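Local coordinates for fanconi-associated nuclease 1 homolog (Pseudomonas aeruginosa, PDB 5Y7Q), which belongs to the FAN1 family of nucleases, carrying a VRR-NUC domain together with helix-turn-helix and SAP-type domains, and is bound to DNA here, at residues M87-G98 with F180-M190. Sequence-based numbering, arbitrary orientation.
Sequences MVMRKGTLFREG and FAEPVYELRCM. With nucleotides of chain B.
Leu187 lays its CD2 methyl against Met87 CB at 3.8 Å and also meets CG2 of Val88. Its CG stands anti to the backbone N (chi1 -174°), which carries CD2 to the end of helix 78-89. Met190 CE rests on Val88 CG1 at 3.6 Å. Strands 94-96 and 184-187 run antiparallel, with Phe95 N 2.9 Å from Tyr185 O in the hydrogen-bonded pair. Leu94 and Glu186 lie side by side on the other face. The Tyr185 hydroxyl donates a hydrogen bond to Glu97 OE2, at the edge of the ring; Glu97 OE1 forms a salt bridge with Arg109. Arg96 NH2 reaches Glu182 OE1 at 3.0 Å in a salt bridge. NH2 meets OE1 from above the carboxylate plane; the guanidinium plane is turned 83° from it. Gly98 N hydrogen-bonds to the other oxygen, OE2, at 2.8 Å. On the helix-to-strand turn, Arg90 NE and Lys91 N bind the phosphate of DT8 of chain B. Segment 87-98 falls in the FAN1 helix-turn-helix family region. Its strand pairs with 184-187, some 90 residues later, the middle strand of three beside 121-123. Helix 108-118 packs on Tyr185, and helix 129-135 covers Leu94 and Val184.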
loop_
_atom_site.group_PDB
_atom_site.type_symbol
_atom_site.label_atom_id
_atom_site.label_comp_id
_atom_site.label_asym_id
_atom_site.label_seq_id
_atom_site.Cartn_x
_atom_site.Cartn_y
_atom_site.Cartn_z
ATOM N N MET A 87 -12.215 11.209 20.771
ATOM C CA MET A 87 -12.200 12.197 19.689
ATOM C C MET A 87 -11.067 11.926 18.696
ATOM O O MET A 87 -11.251 12.069 17.477
ATOM C CB MET A 87 -12.089 13.612 20.265
ATOM C CG MET A 87 -13.213 13.959 21.265
ATOM S SD MET A 87 -12.961 15.441 22.222
ATOM C CE MET A 87 -12.951 16.624 20.915
ATOM N N VAL A 88 -9.905 11.507 19.198
ATOM C CA VAL A 88 -8.742 11.286 18.348
ATOM C C VAL A 88 -8.997 10.155 17.369
ATOM O O VAL A 88 -8.594 10.224 16.207
ATOM C CB VAL A 88 -7.509 11.003 19.221
ATOM C CG1 VAL A 88 -6.309 10.646 18.364
ATOM C CG2 VAL A 88 -7.206 12.203 20.147
ATOM N N MET A 89 -9.676 9.103 17.806
ATOM C CA MET A 89 -9.870 7.953 16.930
ATOM C C MET A 89 -11.029 8.111 15.965
ATOM O O MET A 89 -11.217 7.236 15.108
ATOM C CB MET A 89 -10.087 6.690 17.756
ATOM C CG MET A 89 -8.870 6.313 18.541
ATOM S SD MET A 89 -9.127 4.871 19.560
ATOM C CE MET A 89 -10.886 5.075 19.997
ATOM N N ARG A 90 -11.828 9.165 16.080
ATOM C CA ARG A 90 -12.899 9.343 15.117
ATOM C C ARG A 90 -12.416 10.267 14.010
ATOM O O ARG A 90 -11.349 10.875 14.094
ATOM C CB ARG A 90 -14.164 9.879 15.800
ATOM C CG ARG A 90 -14.932 8.840 16.601
ATOM C CD ARG A 90 -15.923 9.432 17.611
ATOM N NE ARG A 90 -17.039 10.118 16.950
ATOM C CZ ARG A 90 -18.280 10.174 17.433
ATOM N NH1 ARG A 90 -18.573 9.571 18.585
ATOM N NH2 ARG A 90 -19.232 10.822 16.758
ATOM N N LYS A 91 -13.245 10.398 12.982
ATOM C CA LYS A 91 -12.877 11.143 11.786
ATOM C C LYS A 91 -13.089 12.635 11.996
ATOM O O LYS A 91 -14.052 13.064 12.648
ATOM C CB LYS A 91 -13.704 10.650 10.589
ATOM C CG LYS A 91 -13.631 11.495 9.321
ATOM C CD LYS A 91 -12.245 11.470 8.690
ATOM C CE LYS A 91 -12.192 10.511 7.503
ATOM N NZ LYS A 91 -13.038 10.969 6.351
ATOM N N GLY A 92 -12.180 13.427 11.440
ATOM C CA GLY A 92 -12.337 14.861 11.495
ATOM C C GLY A 92 -12.049 15.416 12.870
ATOM O O GLY A 92 -11.802 14.670 13.824
ATOM N N THR A 93 -11.998 16.735 12.962
ATOM C CA THR A 93 -11.671 17.387 14.215
ATOM C C THR A 93 -12.876 17.997 14.950
ATOM O O THR A 93 -12.726 18.421 16.094
ATOM C CB THR A 93 -10.584 18.428 13.932
ATOM O OG1 THR A 93 -9.774 18.606 15.095
ATOM C CG2 THR A 93 -11.178 19.745 13.495
ATOM N N LEU A 94 -14.076 17.982 14.367
ATOM C CA LEU A 94 -15.245 18.695 14.888
ATOM C C LEU A 94 -16.329 17.721 15.337
ATOM O O LEU A 94 -16.685 16.800 14.591
ATOM C CB LEU A 94 -15.822 19.618 13.824
ATOM C CG LEU A 94 -14.901 20.700 13.270
ATOM C CD1 LEU A 94 -15.433 21.202 11.911
ATOM C CD2 LEU A 94 -14.743 21.856 14.281
ATOM N N PHE A 95 -16.863 17.926 16.540
ATOM C CA PHE A 95 -17.850 17.014 17.105
ATOM C C PHE A 95 -18.959 17.790 17.799
ATOM O O PHE A 95 -18.740 18.880 18.333
ATOM C CB PHE A 95 -17.202 16.041 18.097
ATOM C CG PHE A 95 -16.081 15.251 17.493
ATOM C CD1 PHE A 95 -14.772 15.649 17.658
ATOM C CD2 PHE A 95 -16.346 14.145 16.697
ATOM C CE1 PHE A 95 -13.748 14.952 17.076
ATOM C CE2 PHE A 95 -15.322 13.445 16.119
ATOM C CZ PHE A 95 -14.018 13.848 16.311
ATOM N N ARG A 96 -20.162 17.230 17.753
ATOM C CA ARG A 96 -21.308 17.756 18.480
ATOM C C ARG A 96 -21.455 16.973 19.767
ATOM O O ARG A 96 -21.356 15.746 19.757
ATOM C CB ARG A 96 -22.595 17.612 17.670
ATOM C CG ARG A 96 -22.644 18.300 16.324
ATOM C CD ARG A 96 -23.864 17.807 15.540
ATOM N NE ARG A 96 -25.138 17.934 16.266
ATOM C CZ ARG A 96 -26.222 18.575 15.817
ATOM N NH1 ARG A 96 -26.222 19.173 14.626
ATOM N NH2 ARG A 96 -27.323 18.614 16.561
ATOM N N GLU A 97 -21.720 17.673 20.868
ATOM C CA GLU A 97 -21.779 17.009 22.173
ATOM C C GLU A 97 -22.623 15.730 22.140
ATOM O O GLU A 97 -22.248 14.712 22.741
ATOM C CB GLU A 97 -22.322 17.983 23.223
ATOM C CG GLU A 97 -22.299 17.432 24.626
ATOM C CD GLU A 97 -22.633 18.484 25.656
ATOM O OE1 GLU A 97 -23.753 18.440 26.216
ATOM O OE2 GLU A 97 -21.776 19.364 25.899
ATOM N N GLY A 98 -23.750 15.754 21.421
ATOM C CA GLY A 98 -24.660 14.625 21.445
ATOM C C GLY A 98 -24.108 13.400 20.751
ATOM O O GLY A 98 -24.446 12.269 21.114
ATOM N N PHE A 180 -29.272 27.330 18.206
ATOM C CA PHE A 180 -28.843 25.939 18.132
ATOM C C PHE A 180 -28.406 25.458 19.506
ATOM O O PHE A 180 -27.420 25.956 20.059
ATOM C CB PHE A 180 -27.699 25.771 17.144
ATOM C CG PHE A 180 -27.316 24.333 16.916
ATOM C CD1 PHE A 180 -28.248 23.315 17.095
ATOM C CD2 PHE A 180 -26.019 23.993 16.543
ATOM C CE1 PHE A 180 -27.896 21.992 16.895
ATOM C CE2 PHE A 180 -25.662 22.670 16.345
ATOM C CZ PHE A 180 -26.600 21.672 16.522
ATOM N N ALA A 181 -29.083 24.427 20.009
ATOM C CA ALA A 181 -29.043 24.049 21.416
ATOM C C ALA A 181 -27.998 22.981 21.745
ATOM O O ALA A 181 -27.966 22.506 22.887
ATOM C CB ALA A 181 -30.431 23.575 21.870
ATOM N N GLU A 182 -27.164 22.574 20.789
ATOM C CA GLU A 182 -26.131 21.567 21.046
ATOM C C GLU A 182 -24.726 22.129 20.821
ATOM O O GLU A 182 -24.383 22.469 19.676
ATOM C CB GLU A 182 -26.368 20.346 20.158
ATOM C CG GLU A 182 -25.671 19.077 20.595
ATOM C CD GLU A 182 -26.151 17.880 19.791
ATOM O OE1 GLU A 182 -27.356 17.861 19.451
ATOM O OE2 GLU A 182 -25.339 16.971 19.477
ATOM N N PRO A 183 -23.872 22.215 21.845
ATOM C CA PRO A 183 -22.521 22.756 21.642
ATOM C C PRO A 183 -21.680 21.883 20.723
ATOM O O PRO A 183 -22.002 20.737 20.405
ATOM C CB PRO A 183 -21.929 22.801 23.052
ATOM C CG PRO A 183 -22.753 21.869 23.841
ATOM C CD PRO A 183 -24.126 21.904 23.258
ATOM N N VAL A 184 -20.573 22.465 20.277
ATOM C CA VAL A 184 -19.705 21.856 19.284
ATOM C C VAL A 184 -18.258 22.024 19.729
ATOM O O VAL A 184 -17.809 23.147 19.966
ATOM C CB VAL A 184 -19.931 22.491 17.897
ATOM C CG1 VAL A 184 -18.742 22.257 17.028
ATOM C CG2 VAL A 184 -21.171 21.899 17.251
ATOM N N TYR A 185 -17.522 20.920 19.823
ATOM C CA TYR A 185 -16.129 20.912 20.248
ATOM C C TYR A 185 -15.200 20.673 19.064
ATOM O O TYR A 185 -15.541 19.946 18.121
ATOM C CB TYR A 185 -15.902 19.836 21.310
ATOM C CG TYR A 185 -16.861 19.954 22.483
ATOM C CD1 TYR A 185 -16.648 20.884 23.485
ATOM C CD2 TYR A 185 -17.978 19.151 22.570
ATOM C CE1 TYR A 185 -17.517 21.007 24.543
ATOM C CE2 TYR A 185 -18.844 19.254 23.632
ATOM C CZ TYR A 185 -18.615 20.186 24.617
ATOM O OH TYR A 185 -19.491 20.306 25.675
ATOM N N GLU A 186 -14.031 21.313 19.108
ATOM C CA GLU A 186 -12.982 21.119 18.113
ATOM C C GLU A 186 -11.701 20.663 18.803
ATOM O O GLU A 186 -11.188 21.358 19.692
ATOM C CB GLU A 186 -12.712 22.393 17.307
ATOM C CG GLU A 186 -11.587 22.220 16.279
ATOM C CD GLU A 186 -11.248 23.501 15.523
ATOM O OE1 GLU A 186 -10.746 24.477 16.147
ATOM O OE2 GLU A 186 -11.486 23.530 14.292
ATOM N N LEU A 187 -11.161 19.523 18.354
ATOM C CA LEU A 187 -9.875 19.020 18.830
ATOM C C LEU A 187 -8.718 19.817 18.227
ATOM O O LEU A 187 -8.704 20.074 17.026
ATOM C CB LEU A 187 -9.781 17.554 18.454
ATOM C CG LEU A 187 -8.703 16.580 18.842
ATOM C CD1 LEU A 187 -8.520 16.527 20.353
ATOM C CD2 LEU A 187 -9.276 15.279 18.292
ATOM N N ARG A 188 -7.806 20.314 19.068
ATOM C CA ARG A 188 -6.680 21.118 18.592
ATOM C C ARG A 188 -5.302 20.461 18.660
ATOM O O ARG A 188 -4.322 21.103 18.270
ATOM C CB ARG A 188 -6.661 22.460 19.324
ATOM C CG ARG A 188 -7.582 23.493 18.671
ATOM C CD ARG A 188 -6.794 24.594 17.977
ATOM N NE ARG A 188 -5.458 24.767 18.561
ATOM C CZ ARG A 188 -5.198 25.371 19.724
ATOM N NH1 ARG A 188 -3.943 25.468 20.169
ATOM N NH2 ARG A 188 -6.193 25.861 20.457
ATOM N N CYS A 189 -5.180 19.242 19.183
ATOM C CA CYS A 189 -3.896 18.549 19.306
ATOM C C CYS A 189 -3.615 17.486 18.207
ATOM O O CYS A 189 -2.655 16.717 18.339
ATOM C CB CYS A 189 -3.777 17.933 20.706
ATOM S SG CYS A 189 -5.081 16.760 21.150
ATOM N N MET A 190 -4.442 17.391 17.159
ATOM C CA MET A 190 -4.326 16.278 16.210
ATOM C C MET A 190 -2.952 16.160 15.552
ATOM O O MET A 190 -2.541 15.050 15.224
ATOM C CB MET A 190 -5.371 16.385 15.113
ATOM C CG MET A 190 -5.906 15.077 14.713
ATOM S SD MET A 190 -6.520 14.135 16.114
ATOM C CE MET A 190 -6.689 12.540 15.321
ATOM P P DT B 8 -16.734 8.920 13.126
ATOM O OP1 DT B 8 -17.109 10.062 14.016
ATOM O OP2 DT B 8 -15.360 8.812 12.588
ATOM O "O5'" DT B 8 -17.201 7.615 13.884
ATOM C "C5'" DT B 8 -18.577 7.462 14.095
ATOM C "C4'" DT B 8 -18.876 6.217 14.867
ATOM O "O4'" DT B 8 -19.042 5.118 13.949
ATOM C "C3'" DT B 8 -17.794 5.805 15.845
ATOM O "O3'" DT B 8 -18.407 5.447 17.036
ATOM C "C2'" DT B 8 -17.129 4.599 15.158
ATOM C "C1'" DT B 8 -18.305 4.011 14.409
ATOM N N1 DT B 8 -17.972 3.131 13.214
ATOM C C2 DT B 8 -18.653 1.941 13.070
ATOM O O2 DT B 8 -19.485 1.545 13.869
ATOM N N3 DT B 8 -18.323 1.213 11.959
ATOM C C4 DT B 8 -17.403 1.550 10.981
ATOM O O4 DT B 8 -17.181 0.827 10.007
ATOM C C5 DT B 8 -16.725 2.802 11.181
ATOM C C7 DT B 8 -15.713 3.255 10.177
ATOM C C6 DT B 8 -17.043 3.537 12.275
ATOM P P DT B 9 -17.567 5.321 18.387
ATOM O OP1 DT B 9 -18.463 5.997 19.349
ATOM O OP2 DT B 9 -16.131 5.650 18.213
ATOM O "O5'" DT B 9 -17.618 3.771 18.686
ATOM C "C5'" DT B 9 -18.866 3.108 18.635
ATOM C "C4'" DT B 9 -18.693 1.624 18.855
ATOM O "O4'" DT B 9 -18.546 0.964 17.575
ATOM C "C3'" DT B 9 -17.465 1.245 19.691
ATOM O "O3'" DT B 9 -17.831 0.310 20.662
ATOM C "C2'" DT B 9 -16.507 0.635 18.673
ATOM C "C1'" DT B 9 -17.458 0.068 17.626
ATOM N N1 DT B 9 -16.855 -0.007 16.252
ATOM C C2 DT B 9 -17.133 -1.089 15.435
ATOM O O2 DT B 9 -17.863 -2.018 15.763
ATOM N N3 DT B 9 -16.518 -1.045 14.209
ATOM C C4 DT B 9 -15.667 -0.057 13.731
ATOM O O4 DT B 9 -15.156 -0.108 12.613
ATOM C C5 DT B 9 -15.413 1.029 14.640
ATOM C C7 DT B 9 -14.513 2.146 14.233
ATOM C C6 DT B 9 -16.015 1.008 15.835
#